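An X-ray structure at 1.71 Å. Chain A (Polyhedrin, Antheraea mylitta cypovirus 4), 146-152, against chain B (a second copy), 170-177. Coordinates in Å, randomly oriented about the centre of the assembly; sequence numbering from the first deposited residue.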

# COMPACT_ATOMS: atom_id res chain seq x y z
N VAL A 146 3.17 12.31 -10.18
CA VAL A 146 3.38 13.11 -8.99
C VAL A 146 3.77 12.27 -7.78
O VAL A 146 3.15 11.24 -7.49
CB VAL A 146 2.13 13.94 -8.64
CG1 VAL A 146 2.34 14.70 -7.34
CG2 VAL A 146 1.79 14.90 -9.78
N LYS A 147 4.80 12.71 -7.07
CA LYS A 147 5.25 12.06 -5.84
C LYS A 147 5.21 13.06 -4.70
O LYS A 147 5.67 14.19 -4.85
CB LYS A 147 6.68 11.53 -6.01
CG LYS A 147 6.80 10.35 -6.94
CD LYS A 147 8.25 10.10 -7.33
CE LYS A 147 9.15 9.93 -6.11
NZ LYS A 147 10.58 9.86 -6.50
N VAL A 148 4.65 12.64 -3.57
CA VAL A 148 4.61 13.50 -2.39
C VAL A 148 5.10 12.76 -1.15
O VAL A 148 4.78 11.58 -0.96
CB VAL A 148 3.19 14.04 -2.12
CG1 VAL A 148 3.20 14.98 -0.91
CG2 VAL A 148 2.65 14.76 -3.35
N LEU A 149 5.89 13.44 -0.33
CA LEU A 149 6.31 12.91 0.96
C LEU A 149 6.00 13.91 2.07
O LEU A 149 6.38 15.08 1.99
CB LEU A 149 7.80 12.60 0.96
CG LEU A 149 8.38 12.25 2.34
CD1 LEU A 149 7.77 10.96 2.87
CD2 LEU A 149 9.89 12.14 2.29
N ALA A 150 5.32 13.44 3.11
CA ALA A 150 5.07 14.26 4.28
C ALA A 150 5.23 13.42 5.54
O ALA A 150 4.70 12.31 5.62
CB ALA A 150 3.68 14.88 4.22
N THR A 151 5.98 13.93 6.51
CA THR A 151 6.23 13.19 7.74
C THR A 151 5.94 14.04 8.97
O THR A 151 6.12 15.26 8.95
CB THR A 151 7.68 12.68 7.81
OG1 THR A 151 8.59 13.77 7.62
CG2 THR A 151 7.93 11.63 6.73
N ALA A 152 5.50 13.39 10.04
CA ALA A 152 5.22 14.06 11.30
C ALA A 152 6.50 14.63 11.89
O ALA A 152 7.54 13.98 11.88
CB ALA A 152 4.56 13.10 12.28
N LEU B 170 11.98 3.47 5.48
CA LEU B 170 10.53 3.30 5.49
C LEU B 170 9.83 4.46 4.79
O LEU B 170 8.94 4.25 3.97
CB LEU B 170 10.03 3.15 6.93
CG LEU B 170 8.53 2.98 7.19
CD1 LEU B 170 7.82 4.31 7.07
CD2 LEU B 170 7.94 1.96 6.23
N THR B 171 10.24 5.68 5.12
CA THR B 171 9.60 6.88 4.58
C THR B 171 10.11 7.24 3.19
O THR B 171 9.44 7.95 2.44
CB THR B 171 9.81 8.09 5.52
OG1 THR B 171 11.21 8.37 5.64
CG2 THR B 171 9.25 7.79 6.90
N ASN B 172 11.30 6.75 2.85
CA ASN B 172 11.93 7.06 1.57
C ASN B 172 11.47 6.14 0.45
O ASN B 172 11.63 6.45 -0.73
CB ASN B 172 13.45 6.98 1.72
CG ASN B 172 14.18 7.22 0.42
OD1 ASN B 172 14.44 6.29 -0.34
ND2 ASN B 172 14.53 8.48 0.17
N ASN B 173 10.91 4.99 0.83
CA ASN B 173 10.57 3.96 -0.14
C ASN B 173 9.20 4.13 -0.80
O ASN B 173 8.20 3.56 -0.35
CB ASN B 173 10.68 2.57 0.50
CG ASN B 173 10.54 1.46 -0.51
OD1 ASN B 173 11.41 1.26 -1.36
ND2 ASN B 173 9.45 0.71 -0.43
N ILE B 174 9.16 4.92 -1.87
CA ILE B 174 7.94 5.09 -2.65
C ILE B 174 7.98 4.19 -3.88
O ILE B 174 8.73 4.45 -4.83
CB ILE B 174 7.75 6.56 -3.11
CG1 ILE B 174 7.56 7.48 -1.90
CG2 ILE B 174 6.56 6.67 -4.06
CD1 ILE B 174 7.33 8.93 -2.28
N VAL B 175 7.19 3.12 -3.86
CA VAL B 175 7.10 2.21 -4.99
C VAL B 175 6.23 2.81 -6.09
O VAL B 175 5.09 3.20 -5.85
CB VAL B 175 6.52 0.84 -4.58
CG1 VAL B 175 6.35 -0.05 -5.80
CG2 VAL B 175 7.42 0.18 -3.54
N CYS B 176 6.79 2.90 -7.30
CA CYS B 176 6.07 3.48 -8.42
C CYS B 176 5.74 2.42 -9.46
O CYS B 176 6.59 2.06 -10.28
CB CYS B 176 6.90 4.60 -9.05
SG CYS B 176 7.38 5.88 -7.89
N PRO B 177 4.50 1.92 -9.43
CA PRO B 177 4.02 0.89 -10.35
C PRO B 177 3.45 1.46 -11.65
O PRO B 177 2.79 2.50 -11.63
CB PRO B 177 2.89 0.21 -9.57
CG PRO B 177 2.92 0.81 -8.18
CD PRO B 177 3.53 2.16 -8.35

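The carbonyl oxygen of Thr B171 is buried by this contact without a hydrogen-bond partner anywhere in the model: its nearest neighbour across the interface is a methyl group, with CD1 of Leu A149 lying 3.5 Å from O of Thr B171. No hydrogen bond or salt bridge links the two stretches, so the 271 Å² buried between them, both sides summed, rests on van der Waals packing.

Chain A supplies an extended strand, with phi/psi near -130/135 throughout residues 146-151. Its alternation decides which side chains take part: CA-to-CB of Lys A147, Leu A149 and Thr A151 points toward chain B, whereas that of Val A148 points away. Chain B runs in nearly the reverse direction, 166° apart end to end, and changes from helix to loop to strand as it passes. The backbones remain well separated, Leu A149 CA standing 7.8 Å from Thr B171 CA and Lys A147 CA 8.1 Å from Ile B174 CA, which leaves room for side chains between them.

Ile B174 has the most area covered, 60 Å². Its m,t rotamer extends CD1 to 3.9 Å from O of Val A148, so that residue contributes through its backbone even though its side chain points away. The same CD1 lies 4.4 Å from CE of Lys A147. The lysine serves here as a hydrocarbon chain: its CD is 4.3 Å from SG of Cys B176, while NZ is hydrogen-bonded elsewhere in the structure, so the buried amine is satisfied.

At the other end, two threonines meet through methyls, Thr A151 CG2 lying 4.1 Å from Thr B171 CG2. Thr B171 suits this place because its OG1 is hydrogen-bonded to a residue just outside the stretch, leaving CG2 to pack against chain A.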